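Local structure of lipoprotein (Shewanella oneidensis, 3LHN) at residues 27-37 and 94-103. The protein is of unknown function, but is a lipoprotein of the NlpE family that may bind a lipid or other small hydrophobic ligand. Numbering follows the deposited sequence.
Sequences LDWPGVYEGVL and YLVGENQLLM
Inside a small antiparallel beta-barrel, Tyr-33 of strand 31-37 packs on Leu-101 of the hairpin 94-103, while Leu-27 closes over the hairpin's turn. The Leu-101 branch point presses on the phenol face: CG sits 3.7 Å from the Tyr-33 ring centroid and 11° off its normal, a CH-pi contact. Leucine suits it because CG carries a C-H over the ring centre while methyl CD1 spreads toward Tyr-33 CG and CD1. With its CG turned anti to the carbonyl carbon (chi1 -58°), Tyr-33 lays its CE2 edge against the backbone at Gln-100 N, 3.7 Å away. A tyrosine suits this buried place because its hydroxyl has polar work to do. Tyr-33 OH donates to Trp-29 O at 2.6 Å, tying strand to preceding loop, and accepts from a water that also donates to Gly-97 O at 2.8 Å, so the water bridges to the turn. A phenylalanine here would probably leave Trp-29 O without this donor and the water without one of its two acceptors.

Val-96 sets CG1 between Leu-27 CD1 and Trp-29 CB, 3.6 Å from the latter, and Leu-27 CD1 lies over the turn backbone, 3.4 Å from Gly-97 O. Gly-97 begins this type II turn, where a CB would be crowded by Gln-100 CG; Asn-99, third in the turn, tolerates its positive phi (56°). First strand and late hairpin, separated in sheet order by strand 120-123, thus meet through inward-facing side chains, as in the closed, calycin-like barrel of the NlpE N-terminal domain.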
ATOM      1  N   LEU A  27       2.951  -8.424  30.251  1.00  6.39           N
ATOM      2  CA  LEU A  27       4.265  -8.254  29.649  1.00  6.73           C
ATOM      3  C   LEU A  27       4.850  -6.870  29.896  1.00  7.74           C
ATOM      4  O   LEU A  27       4.122  -5.884  29.960  1.00  7.57           O
ATOM      5  CB  LEU A  27       4.190  -8.431  28.131  1.00  8.15           C
ATOM      6  CG  LEU A  27       3.745  -9.796  27.597  1.00  9.64           C
ATOM      7  CD1 LEU A  27       3.627  -9.865  26.080  1.00 11.99           C
ATOM      8  CD2 LEU A  27       4.716 -10.865  28.083  1.00 12.77           C
ATOM      9  N   ASP A  28       6.171  -6.809  29.985  1.00  7.11           N
ATOM     10  CA  ASP A  28       6.904  -5.546  30.020  1.00  8.18           C
ATOM     11  C   ASP A  28       7.105  -5.223  28.522  1.00  8.69           C
ATOM     12  O   ASP A  28       8.191  -5.384  27.941  1.00  9.78           O
ATOM     13  CB  ASP A  28       8.234  -5.616  30.760  1.00 11.11           C
ATOM     14  CG  ASP A  28       8.969  -4.274  30.730  1.00 17.13           C
ATOM     15  OD1 ASP A  28       8.299  -3.265  30.498  1.00 19.83           O
ATOM     16  OD2 ASP A  28      10.194  -4.284  30.952  1.00 22.43           O
ATOM     17  N   TRP A  29       6.032  -4.804  27.883  1.00  7.05           N
ATOM     18  CA  TRP A  29       6.025  -4.563  26.424  1.00  7.08           C
ATOM     19  C   TRP A  29       6.529  -3.182  25.975  1.00  7.78           C
ATOM     20  O   TRP A  29       6.983  -3.075  24.877  1.00  7.88           O
ATOM     21  CB  TRP A  29       4.672  -4.908  25.763  1.00  7.13           C
ATOM     22  CG  TRP A  29       3.491  -4.185  26.390  1.00  7.94           C
ATOM     23  CD1 TRP A  29       2.646  -4.661  27.349  1.00  7.14           C
ATOM     24  CD2 TRP A  29       3.091  -2.834  26.140  1.00  7.27           C
ATOM     25  NE1 TRP A  29       1.764  -3.685  27.732  1.00  8.01           N
ATOM     26  CE2 TRP A  29       1.994  -2.566  26.989  1.00  8.07           C
ATOM     27  CE3 TRP A  29       3.563  -1.813  25.292  1.00  7.43           C
ATOM     28  CZ2 TRP A  29       1.343  -1.340  27.000  1.00  8.71           C
ATOM     29  CZ3 TRP A  29       2.924  -0.605  25.308  1.00  8.59           C
ATOM     30  CH2 TRP A  29       1.829  -0.372  26.175  1.00  8.21           C
ATOM     31  N   PRO A  30       6.411  -2.118  26.783  1.00  6.54           N
ATOM     32  CA  PRO A  30       7.022  -0.829  26.335  1.00  7.74           C
ATOM     33  C   PRO A  30       8.520  -1.069  26.080  1.00  8.41           C
ATOM     34  O   PRO A  30       9.195  -1.680  26.877  1.00  9.16           O
ATOM     35  CB  PRO A  30       6.745   0.125  27.507  1.00  7.77           C
ATOM     36  CG  PRO A  30       5.548  -0.432  28.157  1.00  7.76           C
ATOM     37  CD  PRO A  30       5.740  -1.946  28.099  1.00  6.96           C
ATOM     38  N   GLY A  31       8.995  -0.600  24.953  1.00  7.33           N
ATOM     39  CA  GLY A  31      10.369  -0.810  24.586  1.00  8.01           C
ATOM     40  C   GLY A  31      10.586  -0.775  23.098  1.00  6.95           C
ATOM     41  O   GLY A  31       9.710  -0.350  22.331  1.00  7.89           O
ATOM     42  N   VAL A  32      11.785  -1.179  22.706  1.00  6.75           N
ATOM     43  CA  VAL A  32      12.275  -1.087  21.363  1.00  6.10           C
ATOM     44  C   VAL A  32      12.481  -2.459  20.776  1.00  6.21           C
ATOM     45  O   VAL A  32      13.121  -3.314  21.384  1.00  7.77           O
ATOM     46  CB  VAL A  32      13.620  -0.335  21.349  1.00  6.55           C
ATOM     47  CG1 VAL A  32      14.202  -0.187  19.925  1.00  9.00           C
ATOM     48  CG2 VAL A  32      13.469   1.050  22.018  1.00  8.15           C
ATOM     49  N   TYR A  33      11.950  -2.697  19.602  1.00  6.45           N
ATOM     50  CA  TYR A  33      11.991  -3.992  18.919  1.00  6.42           C
ATOM     51  C   TYR A  33      12.574  -3.837  17.551  1.00  8.38           C
ATOM     52  O   TYR A  33      12.267  -2.827  16.848  1.00  8.76           O
ATOM     53  CB  TYR A  33      10.560  -4.532  18.820  1.00  6.73           C
ATOM     54  CG  TYR A  33       9.851  -4.709  20.153  1.00  6.59           C
ATOM     55  CD1 TYR A  33       9.185  -3.629  20.758  1.00  6.68           C
ATOM     56  CD2 TYR A  33       9.802  -5.959  20.766  1.00  7.39           C
ATOM     57  CE1 TYR A  33       8.575  -3.772  21.966  1.00  8.20           C
ATOM     58  CE2 TYR A  33       9.162  -6.136  21.964  1.00  7.14           C
ATOM     59  CZ  TYR A  33       8.544  -5.026  22.557  1.00  8.29           C
ATOM     60  OH  TYR A  33       7.851  -5.214  23.756  1.00  8.82           O
ATOM     61  N   GLU A  34      13.420  -4.779  17.147  1.00  7.65           N
ATOM     62  CA  GLU A  34      14.141  -4.655  15.896  1.00  8.84           C
ATOM     63  C   GLU A  34      14.117  -5.934  15.091  1.00  7.58           C
ATOM     64  O   GLU A  34      14.102  -7.061  15.657  1.00  8.82           O
ATOM     65  CB  GLU A  34      15.610  -4.332  16.213  1.00 11.38           C
ATOM     66  CG  GLU A  34      15.816  -2.995  16.896  1.00 16.35           C
ATOM     67  CD  GLU A  34      17.264  -2.687  17.257  1.00 20.06           C
ATOM     68  OE1 GLU A  34      18.098  -3.594  17.317  1.00 25.21           O
ATOM     69  OE2 GLU A  34      17.549  -1.524  17.553  1.00 25.12           O
ATOM     70  N   GLY A  35      14.117  -5.796  13.776  1.00  7.80           N
ATOM     71  CA  GLY A  35      14.254  -6.927  12.899  1.00  7.64           C
ATOM     72  C   GLY A  35      14.412  -6.460  11.476  1.00  8.55           C
ATOM     73  O   GLY A  35      14.467  -5.271  11.235  1.00 10.29           O
ATOM     74  N   VAL A  36      14.556  -7.400  10.548  1.00  8.47           N
ATOM     75  CA  VAL A  36      14.650  -7.093   9.132  1.00  9.55           C
ATOM     76  C   VAL A  36      13.499  -7.843   8.438  1.00  8.55           C
ATOM     77  O   VAL A  36      13.516  -9.061   8.323  1.00 10.07           O
ATOM     78  CB  VAL A  36      15.979  -7.450   8.498  1.00 10.08           C
ATOM     79  CG1 VAL A  36      15.936  -7.001   6.983  1.00 11.66           C
ATOM     80  CG2 VAL A  36      17.177  -6.779   9.230  1.00 12.81           C
ATOM     81  N   LEU A  37      12.467  -7.109   8.059  1.00  8.63           N
ATOM     82  CA  LEU A  37      11.240  -7.668   7.532  1.00  9.28           C
ATOM     83  C   LEU A  37      11.363  -7.847   6.031  1.00  8.44           C
ATOM     84  O   LEU A  37      12.124  -7.126   5.357  1.00  9.17           O
ATOM     85  CB  LEU A  37      10.079  -6.712   7.805  1.00  9.76           C
ATOM     86  CG  LEU A  37       9.637  -6.432   9.250  1.00 10.98           C
ATOM     87  CD1 LEU A  37       8.639  -5.301   9.340  1.00 12.06           C
ATOM     88  CD2 LEU A  37       9.086  -7.679   9.908  1.00 11.94           C
ATOM     89  N   TYR A  94       0.496  -6.330  15.004  1.00  8.06           N
ATOM     90  CA  TYR A  94       1.480  -7.166  15.647  1.00  8.26           C
ATOM     91  C   TYR A  94       0.909  -7.923  16.825  1.00  7.96           C
ATOM     92  O   TYR A  94       0.079  -7.404  17.575  1.00  9.14           O
ATOM     93  CB  TYR A  94       2.660  -6.349  16.205  1.00  8.82           C
ATOM     94  CG  TYR A  94       3.547  -5.711  15.171  1.00 10.31           C
ATOM     95  CD1 TYR A  94       3.242  -4.500  14.627  1.00 11.09           C
ATOM     96  CD2 TYR A  94       4.732  -6.336  14.797  1.00 10.10           C
ATOM     97  CE1 TYR A  94       4.063  -3.914  13.638  1.00 11.01           C
ATOM     98  CE2 TYR A  94       5.572  -5.778  13.869  1.00 12.06           C
ATOM     99  CZ  TYR A  94       5.233  -4.585  13.307  1.00 10.46           C
ATOM    100  OH  TYR A  94       6.115  -4.065  12.384  1.00 15.64           O
ATOM    101  N   LEU A  95       1.392  -9.133  17.011  1.00  8.29           N
ATOM    102  CA  LEU A  95       1.083  -9.945  18.190  1.00  8.23           C
ATOM    103  C   LEU A  95       2.174  -9.615  19.195  1.00  8.92           C
ATOM    104  O   LEU A  95       3.362  -9.792  18.931  1.00  9.32           O
ATOM    105  CB  LEU A  95       1.094 -11.437  17.870  1.00 10.12           C
ATOM    106  CG  LEU A  95       0.881 -12.394  19.028  1.00 11.05           C
ATOM    107  CD1 LEU A  95      -0.524 -12.345  19.551  1.00 12.35           C
ATOM    108  CD2 LEU A  95       1.193 -13.798  18.487  1.00 12.29           C
ATOM    109  N   VAL A  96       1.771  -9.169  20.389  1.00  8.28           N
ATOM    110  CA  VAL A  96       2.756  -8.756  21.400  1.00  8.82           C
ATOM    111  C   VAL A  96       3.095  -9.987  22.229  1.00  8.79           C
ATOM    112  O   VAL A  96       2.199 -10.597  22.829  1.00 10.52           O
ATOM    113  CB  VAL A  96       2.168  -7.649  22.288  1.00  9.19           C
ATOM    114  CG1 VAL A  96       3.192  -7.159  23.341  1.00  9.98           C
ATOM    115  CG2 VAL A  96       1.670  -6.461  21.444  1.00 10.59           C
ATOM    116  N   GLY A  97       4.370 -10.350  22.273  1.00  7.96           N
ATOM    117  CA  GLY A  97       4.783 -11.540  22.928  1.00  9.21           C
ATOM    118  C   GLY A  97       5.945 -11.300  23.879  1.00  7.69           C
ATOM    119  O   GLY A  97       6.397 -10.188  24.081  1.00  7.80           O
ATOM    120  N   GLU A  98       6.462 -12.371  24.458  1.00  8.75           N
ATOM    121  CA  GLU A  98       7.605 -12.263  25.372  1.00  9.03           C
ATOM    122  C   GLU A  98       8.867 -11.837  24.619  1.00  7.94           C
ATOM    123  O   GLU A  98       9.409 -12.592  23.763  1.00  8.84           O
ATOM    124  CB  GLU A  98       7.840 -13.586  26.123  1.00 11.26           C
ATOM    125  CG  GLU A  98       6.666 -13.861  27.054  1.00 14.04           C
ATOM    126  CD  GLU A  98       6.907 -14.890  28.119  1.00 19.04           C
ATOM    127  OE1 GLU A  98       8.076 -14.990  28.590  1.00 22.11           O
ATOM    128  OE2 GLU A  98       5.875 -15.467  28.577  1.00 21.63           O
ATOM    129  N   ASN A  99       9.354 -10.644  24.967  1.00  7.21           N
ATOM    130  CA  ASN A  99      10.538 -10.050  24.354  1.00  7.07           C
ATOM    131  C   ASN A  99      10.461  -9.914  22.830  1.00  7.58           C
ATOM    132  O   ASN A  99      11.497  -9.907  22.170  1.00  9.22           O
ATOM    133  CB  ASN A  99      11.775 -10.829  24.735  1.00  7.55           C
ATOM    134  CG  ASN A  99      12.031 -10.769  26.233  1.00  7.42           C
ATOM    135  OD1 ASN A  99      11.808  -9.728  26.862  1.00  8.68           O
ATOM    136  ND2 ASN A  99      12.523 -11.891  26.796  1.00  8.55           N
ATOM    137  N   GLN A 100       9.263  -9.847  22.277  1.00  8.51           N
ATOM    138  CA  GLN A 100       9.126  -9.705  20.818  1.00  7.76           C
ATOM    139  C   GLN A 100       7.768  -9.220  20.401  1.00  8.62           C
ATOM    140  O   GLN A 100       6.775  -9.264  21.167  1.00  9.20           O
ATOM    141  CB  GLN A 100       9.373 -11.077  20.176  1.00 10.02           C
ATOM    142  CG  GLN A 100       8.289 -12.104  20.454  1.00 11.11           C
ATOM    143  CD  GLN A 100       8.409 -13.355  19.609  1.00 15.64           C
ATOM    144  OE1 GLN A 100       9.457 -13.972  19.573  1.00 16.24           O
ATOM    145  NE2 GLN A 100       7.366 -13.676  18.869  1.00 15.25           N
ATOM    146  N   LEU A 101       7.763  -8.708  19.181  1.00  8.79           N
ATOM    147  CA  LEU A 101       6.526  -8.448  18.437  1.00  8.83           C
ATOM    148  C   LEU A 101       6.544  -9.310  17.182  1.00 11.02           C
ATOM    149  O   LEU A 101       7.614  -9.528  16.581  1.00 12.14           O
ATOM    150  CB  LEU A 101       6.407  -6.993  18.035  1.00  8.85           C
ATOM    151  CG  LEU A 101       6.484  -5.927  19.099  1.00  8.94           C
ATOM    152  CD1 LEU A 101       6.461  -4.530  18.459  1.00  9.74           C
ATOM    153  CD2 LEU A 101       5.359  -6.123  20.109  1.00  9.20           C
ATOM    154  N   LEU A 102       5.418  -9.869  16.821  1.00 10.06           N
ATOM    155  CA  LEU A 102       5.326 -10.660  15.597  1.00 10.30           C
ATOM    156  C   LEU A 102       4.376  -9.970  14.670  1.00  9.40           C
ATOM    157  O   LEU A 102       3.210  -9.820  14.976  1.00  9.96           O
ATOM    158  CB  LEU A 102       4.838 -12.078  15.921  1.00 10.91           C
ATOM    159  CG  LEU A 102       4.585 -13.048  14.753  1.00 12.23           C
ATOM    160  CD1 LEU A 102       5.917 -13.388  14.103  1.00 14.71           C
ATOM    161  CD2 LEU A 102       3.919 -14.287  15.246  1.00 14.08           C
HETATM  162  N   MSE A 103       4.846  -9.560  13.481  0.90  9.77           N
HETATM  163  CA  MSE A 103       3.940  -8.886  12.561  0.90 10.80           C
HETATM  164  C   MSE A 103       2.947  -9.913  12.030  0.90 10.01           C
HETATM  165  O   MSE A 103       3.338 -11.003  11.613  0.90 10.43           O
HETATM  166  CB  MSE A 103       4.679  -8.243  11.378  0.90 11.51           C
HETATM  167  CG  MSE A 103       3.745  -7.621  10.397  0.90 11.02           C
HETATM  168 SE   MSE A 103       4.657  -6.919   8.835  0.68 12.38          SE
HETATM  169  CE  MSE A 103       4.871  -5.233   9.603  0.90 13.55           C
TER
HETATM  170  O   HOH W   1       6.657  -7.524  24.877  1.00  8.46           O